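Local coordinates for peptidoglycan-recognition protein-LC isoform LCa (Drosophila melanogaster, PDB 2F2L) that senses Gram-negative peptidoglycan at the cell surface through its extracellular domain and activates the imd/Relish pathway of the humoral immune response, at residues 25-31 with 136-141; 79-83 with 129-133; 64-70 with 97-103. All coordinates share one frame. Residue numbers count along the deposited sequence, not the author numbering.

Contact 1. Residues 25-31 with 136-141; sequences GLVIALP and YRFTAS
Two strands, 26-31 and 136-140, run in the same direction, their axes 4.7 Å apart at closest and crossing at -23°. The register pairs Leu26 with Arg137, Val27 with Phe138, Ile28 with Thr139 and Ala29 with Ala140. Hydrogen bonds pass back and forth: Arg137 N to Gly25 O (2.9 Å), Val27 N to Arg137 O (2.9 Å), Thr139 N to Val27 O (3.0 Å), Ala29 N to Thr139 O (2.9 Å) and Ser141 N to Ala29 O (3.0 Å). This pairing adds strand 136-140 to one edge of the mixed central sheet of the PGRP fold; Ala140 occupies the N-cap position of helix 141-144. On the face carrying Val27 and Ala29, packed against helix 113-128, the t rotamer of Phe138 swings its ring back across the pair, with CD1 3.8 Å from Val27 CG1 and CE1 3.8 Å from Ala29 CB. On the other face Leu26 CD1 meets Thr139 CG2 at 3.8 Å, and Ile28 CG2 lies 3.6 Å from the CB of Ser141, a residue whose OG is hydrogen-bonded to Tyr157 OH.

Contact 2. Residues 79-83 with 129-133; sequences RGWNK and LGKIA. With SO4 (sulfate ion), chain E.
Loop-to-loop packing around a single tryptophan closes one end of this amidase-like domain, where the loop after strand 75-77 meets the connection from helix 113-128 to strand 132-133. Neither backbone pairs with the other: the nearest CA atoms, those of Trp81 and Lys131, are 6.5 Å apart, and the contact is made by side chains. On the helix side, Gly130, with phi/psi of 79/16, ends helix 113-128 in a Schellman motif, and the chain then passes through Lys131 into the short strand at Ile132. Gly80 also has positive phi (81/-169); next to it the CA-to-CB bond of Trp81 points toward 129-133. With chi1 m and chi2 118°, the indole gathers three neighbours: Lys131 CB lies 3.7 Å from Trp81 CE3, Leu129 CD1 3.9 Å from Trp81 NE1, and Ile132 CD1 4.0 Å from Trp81 CZ3. Phe67 and Leu122 also pack against Trp81, tying it to the sheet and to helix 113-128. Lys131, m at chi1 and chi2 and then extended, carries its amine past the indole to the solvent side, where NZ donates a hydrogen bond of 2.8 Å to Asn82 OD1. Farther along the loop, Lys83 NZ forms a salt bridge with Asp19 and binds O2 of a sulfate at 2.8 Å, an ion probably taken from the crystallisation liquor. The result illustrates a helix C-terminus closed by a Schellman glycine, followed by a lysine that packs its aliphatic part on a tryptophan while its amine reaches a polar partner at the surface.

Contact 3. Residues 64-70 with 97-103; sequences AYNFLIG and SLSFAYI
Ile69, Ala101 and Ser99 lose the most surface where segments 64-70 and 97-103 join, and each illustrates a different way of holding two parallel strands together. Strands 67-69 and 98-102 approach to 4.6 Å and cross at -29°, with Phe67 opposite Phe100, Leu68 opposite Ala101 and Ile69 opposite Tyr102. Ile69 sits in the regular pairing: its N donates to Ala101 O (2.8 Å) and its O accepts from Ile103 N (3.0 Å). Ile69 CG1 lies over one face of the Tyr102 ring, and Ile69 CB is 4.0 Å from Tyr102 CE1, on the side covered by helix 113-128, where Phe67 CD2 also meets Phe100 CE1 at 4.1 Å. Ala101 N donates to Phe67 O (3.0 Å), while its methyl projects from the opposite face of the sheet, the one that carries Leu68. There CB stands 3.5 Å from the centroid of the Tyr65 ring, 12° off the ring normal, a CH-pi contact; Leu68 CG is 4.1 Å from the same CB. Ser99 links the strand to the loop entering 67-69. Its O accepts from Phe67 N (3.2 Å), its OG, in the p rotamer, accepts from Asn66 N (3.1 Å), and its N donates to Asn66 OD1 (2.9 Å). Asn66 (chi1 m) thus replaces a backbone carbonyl with its side chain, while its ND2 bonds to Lys83 O and Gly80 O. Helix 113-128 on the Ile69 side and helix 40-57 on the Leu68 side complete the layers of the alpha/beta sandwich typical of the PGRP, or amidase-2, fold.

Overall arrangement
Contacts 1 and 3 are successive parts of one sheet, their centres about 10 Å apart: strand 24-31 joins strand 98-102 through probable hydrogen bonds from Ile28 N to Leu98 O (2.8 Å) and between Leu30 O and Tyr102 N (2.8 Å). Contact 2, its centre about 14 Å from that of contact 1 and about 12 Å from that of contact 3, touches both: Trp81 CE2 packs on Phe67 CZ at 3.4 Å, and Ile132 CD1 on Val27 CG2 at 3.9 Å. None of the three includes a residue of the tracheal cytotoxin pocket, which draws on Leu9, Gln11 and residues of helix 40-57 such as Arg48 and Glu56; that helix packs on contact 3 through Val47.

Contact 1. Residues 25-31 with 136-141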
loop_
_atom_site.group_PDB
_atom_site.type_symbol
_atom_site.label_atom_id
_atom_site.label_comp_id
_atom_site.label_asym_id
_atom_site.label_seq_id
_atom_site.Cartn_x
_atom_site.Cartn_y
_atom_site.Cartn_z
ATOM N N GLY A 25 -29.190 1.431 2.364
ATOM C CA GLY A 25 -30.005 1.126 3.541
ATOM C C GLY A 25 -29.350 0.105 4.455
ATOM O O GLY A 25 -29.895 -0.248 5.505
ATOM N N LEU A 26 -28.164 -0.350 4.065
ATOM C CA LEU A 26 -27.499 -1.450 4.758
ATOM C C LEU A 26 -25.993 -1.210 4.920
ATOM O O LEU A 26 -25.295 -0.888 3.953
ATOM C CB LEU A 26 -27.731 -2.738 3.982
ATOM C CG LEU A 26 -27.153 -4.028 4.566
ATOM C CD1 LEU A 26 -27.799 -4.349 5.890
ATOM C CD2 LEU A 26 -27.360 -5.166 3.581
ATOM N N VAL A 27 -25.504 -1.379 6.140
ATOM C CA VAL A 27 -24.075 -1.306 6.442
ATOM C C VAL A 27 -23.678 -2.629 7.081
ATOM O O VAL A 27 -24.361 -3.104 8.002
ATOM C CB VAL A 27 -23.750 -0.117 7.386
ATOM C CG1 VAL A 27 -22.248 -0.043 7.687
ATOM C CG2 VAL A 27 -24.226 1.169 6.769
ATOM N N ILE A 28 -22.594 -3.239 6.592
ATOM C CA ILE A 28 -22.194 -4.593 7.005
ATOM C C ILE A 28 -20.839 -4.589 7.704
ATOM O O ILE A 28 -19.846 -4.024 7.187
ATOM C CB ILE A 28 -22.131 -5.547 5.791
ATOM C CG1 ILE A 28 -23.521 -5.687 5.156
ATOM C CG2 ILE A 28 -21.643 -6.930 6.200
ATOM C CD1 ILE A 28 -23.488 -6.229 3.744
ATOM N N ALA A 29 -20.792 -5.218 8.879
ATOM C CA ALA A 29 -19.550 -5.322 9.637
ATOM C C ALA A 29 -18.859 -6.654 9.345
ATOM O O ALA A 29 -19.515 -7.678 9.179
ATOM C CB ALA A 29 -19.805 -5.150 11.120
ATOM N N LEU A 30 -17.539 -6.610 9.227
ATOM C CA LEU A 30 -16.742 -7.795 8.947
ATOM C C LEU A 30 -15.399 -7.718 9.687
ATOM O O LEU A 30 -14.885 -6.630 9.930
ATOM C CB LEU A 30 -16.453 -7.949 7.444
ATOM C CG LEU A 30 -17.569 -7.846 6.405
ATOM C CD1 LEU A 30 -17.650 -6.448 5.824
ATOM C CD2 LEU A 30 -17.339 -8.847 5.293
ATOM N N PRO A 31 -14.824 -8.878 10.030
ATOM C CA PRO A 31 -13.448 -8.913 10.517
ATOM C C PRO A 31 -12.469 -8.974 9.338
ATOM O O PRO A 31 -12.824 -9.480 8.273
ATOM C CB PRO A 31 -13.413 -10.212 11.318
ATOM C CG PRO A 31 -14.341 -11.106 10.554
ATOM C CD PRO A 31 -15.418 -10.221 9.988
ATOM N N TYR A 136 -31.155 3.232 8.229
ATOM C CA TYR A 136 -30.290 2.107 7.852
ATOM C C TYR A 136 -30.329 0.973 8.868
ATOM O O TYR A 136 -30.563 1.182 10.062
ATOM C CB TYR A 136 -28.832 2.546 7.699
ATOM C CG TYR A 136 -28.166 2.973 8.995
ATOM C CD1 TYR A 136 -27.389 2.086 9.729
ATOM C CD2 TYR A 136 -28.309 4.275 9.484
ATOM C CE1 TYR A 136 -26.789 2.473 10.920
ATOM C CE2 TYR A 136 -27.709 4.669 10.670
ATOM C CZ TYR A 136 -26.951 3.766 11.389
ATOM O OH TYR A 136 -26.338 4.169 12.566
ATOM N N ARG A 137 -30.049 -0.221 8.367
ATOM C CA ARG A 137 -29.735 -1.368 9.186
ATOM C C ARG A 137 -28.206 -1.591 9.203
ATOM O O ARG A 137 -27.540 -1.539 8.156
ATOM C CB ARG A 137 -30.473 -2.572 8.608
ATOM C CG ARG A 137 -30.007 -3.903 9.093
ATOM C CD ARG A 137 -30.784 -5.019 8.382
ATOM N NE ARG A 137 -30.340 -6.337 8.829
ATOM C CZ ARG A 137 -30.577 -7.480 8.200
ATOM N NH1 ARG A 137 -31.232 -7.497 7.041
ATOM N NH2 ARG A 137 -30.122 -8.611 8.734
ATOM N N PHE A 138 -27.658 -1.815 10.397
ATOM C CA PHE A 138 -26.247 -2.188 10.590
ATOM C C PHE A 138 -26.275 -3.655 11.023
ATOM O O PHE A 138 -26.993 -4.019 11.966
ATOM C CB PHE A 138 -25.628 -1.271 11.651
ATOM C CG PHE A 138 -24.127 -1.434 11.868
ATOM C CD1 PHE A 138 -23.269 -1.849 10.853
ATOM C CD2 PHE A 138 -23.577 -1.104 13.099
ATOM C CE1 PHE A 138 -21.899 -1.980 11.078
ATOM C CE2 PHE A 138 -22.201 -1.232 13.335
ATOM C CZ PHE A 138 -21.359 -1.660 12.314
ATOM N N THR A 139 -25.561 -4.520 10.312
ATOM C CA THR A 139 -25.597 -5.956 10.627
ATOM C C THR A 139 -24.265 -6.653 10.429
ATOM O O THR A 139 -23.330 -6.078 9.890
ATOM C CB THR A 139 -26.682 -6.697 9.813
ATOM O OG1 THR A 139 -26.892 -8.005 10.367
ATOM C CG2 THR A 139 -26.312 -6.830 8.385
ATOM N N ALA A 140 -24.209 -7.900 10.885
ATOM C CA ALA A 140 -23.041 -8.742 10.751
ATOM C C ALA A 140 -23.075 -9.454 9.427
ATOM O O ALA A 140 -24.118 -9.994 9.005
ATOM C CB ALA A 140 -22.987 -9.758 11.883
ATOM N N SER A 141 -21.918 -9.473 8.778
ATOM C CA SER A 141 -21.725 -10.281 7.593
ATOM C C SER A 141 -22.105 -11.740 7.839
ATOM O O SER A 141 -22.634 -12.398 6.947
ATOM C CB SER A 141 -20.279 -10.166 7.094
ATOM O OG SER A 141 -19.364 -10.679 8.042
#

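Contact 2. Residues 79-83 with 129-133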
loop_
_atom_site.group_PDB
_atom_site.type_symbol
_atom_site.label_atom_id
_atom_site.label_comp_id
_atom_site.label_asym_id
_atom_site.label_seq_id
_atom_site.Cartn_x
_atom_site.Cartn_y
_atom_site.Cartn_z
ATOM N N ARG A 79 -12.477 1.618 -0.446
ATOM C CA ARG A 79 -13.127 2.088 -1.669
ATOM C C ARG A 79 -13.940 3.364 -1.454
ATOM O O ARG A 79 -14.418 3.974 -2.417
ATOM C CB ARG A 79 -14.034 1.007 -2.228
ATOM C CG ARG A 79 -13.311 -0.291 -2.485
ATOM C CD ARG A 79 -14.106 -1.228 -3.373
ATOM N NE ARG A 79 -13.359 -2.467 -3.589
ATOM C CZ ARG A 79 -13.664 -3.404 -4.478
ATOM N NH1 ARG A 79 -14.733 -3.285 -5.258
ATOM N NH2 ARG A 79 -12.879 -4.473 -4.596
ATOM N N GLY A 80 -14.146 3.746 -0.198
ATOM C CA GLY A 80 -14.847 4.984 0.116
ATOM C C GLY A 80 -16.357 4.885 0.051
ATOM O O GLY A 80 -16.923 3.796 -0.057
ATOM N N TRP A 81 -16.997 6.056 0.118
ATOM C CA TRP A 81 -18.451 6.188 0.202
ATOM C C TRP A 81 -19.170 5.824 -1.079
ATOM O O TRP A 81 -20.312 5.383 -1.038
ATOM C CB TRP A 81 -18.846 7.634 0.539
ATOM C CG TRP A 81 -18.468 8.094 1.895
ATOM C CD1 TRP A 81 -17.614 9.110 2.206
ATOM C CD2 TRP A 81 -18.944 7.568 3.143
ATOM N NE1 TRP A 81 -17.517 9.243 3.570
ATOM C CE2 TRP A 81 -18.329 8.312 4.169
ATOM C CE3 TRP A 81 -19.833 6.541 3.489
ATOM C CZ2 TRP A 81 -18.574 8.063 5.527
ATOM C CZ3 TRP A 81 -20.082 6.297 4.836
ATOM C CH2 TRP A 81 -19.454 7.051 5.837
ATOM N N ASN A 82 -18.520 6.041 -2.218
ATOM C CA ASN A 82 -19.239 6.083 -3.480
ATOM C C ASN A 82 -19.069 4.880 -4.364
ATOM O O ASN A 82 -19.770 4.767 -5.350
ATOM C CB ASN A 82 -18.828 7.322 -4.259
ATOM C CG ASN A 82 -19.099 8.591 -3.503
ATOM O OD1 ASN A 82 -20.099 8.708 -2.790
ATOM N ND2 ASN A 82 -18.214 9.562 -3.662
ATOM N N LYS A 83 -18.139 3.988 -4.022
ATOM C CA LYS A 83 -17.823 2.834 -4.870
ATOM C C LYS A 83 -18.283 1.517 -4.244
ATOM O O LYS A 83 -18.216 1.330 -3.031
ATOM C CB LYS A 83 -16.317 2.780 -5.159
ATOM C CG LYS A 83 -15.798 3.902 -6.052
ATOM C CD LYS A 83 -16.384 3.814 -7.456
ATOM C CE LYS A 83 -15.681 4.739 -8.437
ATOM N NZ LYS A 83 -16.331 4.663 -9.780
ATOM N N LEU A 129 -23.903 12.942 5.025
ATOM C CA LEU A 129 -23.402 13.142 3.670
ATOM C C LEU A 129 -24.304 12.549 2.583
ATOM O O LEU A 129 -23.980 12.651 1.403
ATOM C CB LEU A 129 -21.978 12.569 3.538
ATOM C CG LEU A 129 -20.877 13.270 4.346
ATOM C CD1 LEU A 129 -19.581 12.481 4.219
ATOM C CD2 LEU A 129 -20.657 14.723 3.916
ATOM N N GLY A 130 -25.427 11.943 2.968
ATOM C CA GLY A 130 -26.357 11.328 2.001
ATOM C C GLY A 130 -25.928 9.949 1.472
ATOM O O GLY A 130 -26.475 9.458 0.480
ATOM N N LYS A 131 -24.979 9.312 2.147
ATOM C CA LYS A 131 -24.455 7.999 1.735
ATOM C C LYS A 131 -25.220 6.848 2.384
ATOM O O LYS A 131 -25.331 5.748 1.815
ATOM C CB LYS A 131 -22.967 7.870 2.108
ATOM C CG LYS A 131 -22.102 9.075 1.735
ATOM C CD LYS A 131 -22.164 9.423 0.244
ATOM C CE LYS A 131 -21.113 10.494 -0.138
ATOM N NZ LYS A 131 -21.241 10.908 -1.559
ATOM N N ILE A 132 -25.711 7.095 3.601
ATOM C CA ILE A 132 -26.436 6.076 4.378
ATOM C C ILE A 132 -27.842 6.599 4.652
ATOM O O ILE A 132 -27.989 7.744 5.070
ATOM C CB ILE A 132 -25.696 5.769 5.699
ATOM C CG1 ILE A 132 -24.294 5.237 5.395
ATOM C CG2 ILE A 132 -26.472 4.759 6.529
ATOM C CD1 ILE A 132 -23.440 5.006 6.626
ATOM N N ALA A 133 -28.872 5.787 4.407
ATOM C CA ALA A 133 -30.256 6.220 4.652
ATOM C C ALA A 133 -30.461 6.403 6.168
ATOM O O ALA A 133 -29.934 5.598 6.942
ATOM C CB ALA A 133 -31.244 5.204 4.101
HETATM S S SO4 E . -17.358 7.571 -12.483
HETATM O O1 SO4 E . -18.717 7.036 -12.483
HETATM O O2 SO4 E . -16.457 6.691 -11.734
HETATM O O3 SO4 E . -17.351 8.898 -11.876
HETATM O O4 SO4 E . -16.881 7.660 -13.861
#

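Contact 3. Residues 64-70 with 97-103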
loop_
_atom_site.group_PDB
_atom_site.type_symbol
_atom_site.label_atom_id
_atom_site.label_comp_id
_atom_site.label_asym_id
_atom_site.label_seq_id
_atom_site.Cartn_x
_atom_site.Cartn_y
_atom_site.Cartn_z
ATOM N N ALA A 64 -11.166 -4.900 -0.466
ATOM C CA ALA A 64 -12.542 -5.339 -0.653
ATOM C C ALA A 64 -13.576 -4.405 -0.014
ATOM O O ALA A 64 -14.768 -4.487 -0.346
ATOM C CB ALA A 64 -12.722 -6.795 -0.133
ATOM N N TYR A 65 -13.122 -3.499 0.856
ATOM C CA TYR A 65 -14.008 -2.798 1.784
ATOM C C TYR A 65 -14.123 -1.300 1.529
ATOM O O TYR A 65 -13.217 -0.666 1.016
ATOM C CB TYR A 65 -13.546 -3.016 3.228
ATOM C CG TYR A 65 -13.136 -4.429 3.536
ATOM C CD1 TYR A 65 -14.074 -5.438 3.681
ATOM C CD2 TYR A 65 -11.800 -4.752 3.669
ATOM C CE1 TYR A 65 -13.675 -6.752 3.939
ATOM C CE2 TYR A 65 -11.397 -6.024 3.925
ATOM C CZ TYR A 65 -12.321 -7.026 4.054
ATOM O OH TYR A 65 -11.843 -8.281 4.332
ATOM N N ASN A 66 -15.258 -0.731 1.925
ATOM C CA ASN A 66 -15.435 0.711 1.822
ATOM C C ASN A 66 -14.563 1.482 2.816
ATOM O O ASN A 66 -13.911 2.452 2.444
ATOM C CB ASN A 66 -16.906 1.072 1.951
ATOM C CG ASN A 66 -17.726 0.488 0.822
ATOM O OD1 ASN A 66 -18.356 -0.548 0.999
ATOM N ND2 ASN A 66 -17.698 1.136 -0.357
ATOM N N PHE A 67 -14.544 1.021 4.059
ATOM C CA PHE A 67 -13.728 1.628 5.124
ATOM C C PHE A 67 -13.223 0.521 5.990
ATOM O O PHE A 67 -13.866 -0.513 6.074
ATOM C CB PHE A 67 -14.559 2.607 5.968
ATOM C CG PHE A 67 -15.030 3.795 5.195
ATOM C CD1 PHE A 67 -14.192 4.870 4.988
ATOM C CD2 PHE A 67 -16.291 3.812 4.623
ATOM C CE1 PHE A 67 -14.615 5.965 4.246
ATOM C CE2 PHE A 67 -16.717 4.896 3.878
ATOM C CZ PHE A 67 -15.884 5.968 3.693
ATOM N N LEU A 68 -12.061 0.735 6.603
ATOM C CA LEU A 68 -11.492 -0.181 7.575
ATOM C C LEU A 68 -11.240 0.581 8.887
ATOM O O LEU A 68 -10.776 1.713 8.867
ATOM C CB LEU A 68 -10.185 -0.794 7.063
ATOM C CG LEU A 68 -10.307 -1.600 5.746
ATOM C CD1 LEU A 68 -9.951 -0.732 4.554
ATOM C CD2 LEU A 68 -9.415 -2.838 5.768
ATOM N N ILE A 69 -11.539 -0.049 10.016
ATOM C CA ILE A 69 -11.416 0.597 11.326
ATOM C C ILE A 69 -10.342 -0.093 12.145
ATOM O O ILE A 69 -10.436 -1.280 12.453
ATOM C CB ILE A 69 -12.739 0.562 12.097
ATOM C CG1 ILE A 69 -13.924 0.862 11.152
ATOM C CG2 ILE A 69 -12.667 1.494 13.330
ATOM C CD1 ILE A 69 -14.612 2.152 11.350
ATOM N N GLY A 70 -9.316 0.663 12.493
ATOM C CA GLY A 70 -8.172 0.125 13.220
ATOM C C GLY A 70 -8.306 0.275 14.728
ATOM O O GLY A 70 -9.032 1.146 15.217
ATOM N N SER A 97 -24.986 -2.055 -0.217
ATOM C CA SER A 97 -24.435 -1.884 1.128
ATOM C C SER A 97 -23.112 -1.139 1.107
ATOM O O SER A 97 -22.525 -0.919 0.051
ATOM C CB SER A 97 -24.241 -3.245 1.816
ATOM O OG SER A 97 -23.335 -4.090 1.102
ATOM N N LEU A 98 -22.689 -0.721 2.295
ATOM C CA LEU A 98 -21.331 -0.299 2.558
ATOM C C LEU A 98 -20.775 -1.281 3.566
ATOM O O LEU A 98 -21.523 -1.828 4.397
ATOM C CB LEU A 98 -21.305 1.101 3.162
ATOM C CG LEU A 98 -21.605 2.278 2.239
ATOM C CD1 LEU A 98 -21.892 3.497 3.088
ATOM C CD2 LEU A 98 -20.452 2.566 1.240
ATOM N N SER A 99 -19.468 -1.516 3.484
ATOM C CA SER A 99 -18.778 -2.412 4.401
ATOM C C SER A 99 -17.781 -1.668 5.293
ATOM O O SER A 99 -17.030 -0.804 4.820
ATOM C CB SER A 99 -18.056 -3.523 3.648
ATOM O OG SER A 99 -17.142 -3.026 2.684
ATOM N N PHE A 100 -17.824 -1.988 6.588
ATOM C CA PHE A 100 -16.841 -1.533 7.567
ATOM C C PHE A 100 -16.103 -2.784 8.004
ATOM O O PHE A 100 -16.695 -3.662 8.622
ATOM C CB PHE A 100 -17.465 -0.909 8.831
ATOM C CG PHE A 100 -18.235 0.371 8.613
ATOM C CD1 PHE A 100 -18.291 1.011 7.387
ATOM C CD2 PHE A 100 -18.910 0.943 9.684
ATOM C CE1 PHE A 100 -19.003 2.198 7.236
ATOM C CE2 PHE A 100 -19.626 2.112 9.530
ATOM C CZ PHE A 100 -19.675 2.740 8.315
ATOM N N ALA A 101 -14.815 -2.864 7.684
ATOM C CA ALA A 101 -13.993 -3.992 8.114
ATOM C C ALA A 101 -13.220 -3.591 9.373
ATOM O O ALA A 101 -12.649 -2.501 9.443
ATOM C CB ALA A 101 -13.040 -4.393 7.032
ATOM N N TYR A 102 -13.198 -4.484 10.354
ATOM C CA TYR A 102 -12.529 -4.228 11.621
ATOM C C TYR A 102 -11.185 -4.937 11.562
ATOM O O TYR A 102 -11.120 -6.131 11.319
ATOM C CB TYR A 102 -13.448 -4.657 12.797
ATOM C CG TYR A 102 -14.602 -3.679 12.888
ATOM C CD1 TYR A 102 -14.544 -2.595 13.747
ATOM C CD2 TYR A 102 -15.679 -3.757 12.003
ATOM C CE1 TYR A 102 -15.568 -1.656 13.797
ATOM C CE2 TYR A 102 -16.702 -2.817 12.027
ATOM C CZ TYR A 102 -16.644 -1.768 12.928
ATOM O OH TYR A 102 -17.651 -0.819 12.943
ATOM N N ILE A 103 -10.107 -4.176 11.729
ATOM C CA ILE A 103 -8.763 -4.737 11.578
ATOM C C ILE A 103 -8.420 -5.606 12.782
ATOM O O ILE A 103 -8.255 -5.111 13.890
ATOM C CB ILE A 103 -7.695 -3.668 11.382
ATOM C CG1 ILE A 103 -8.039 -2.817 10.158
ATOM C CG2 ILE A 103 -6.306 -4.319 11.235
ATOM C CD1 ILE A 103 -7.235 -1.563 10.040
#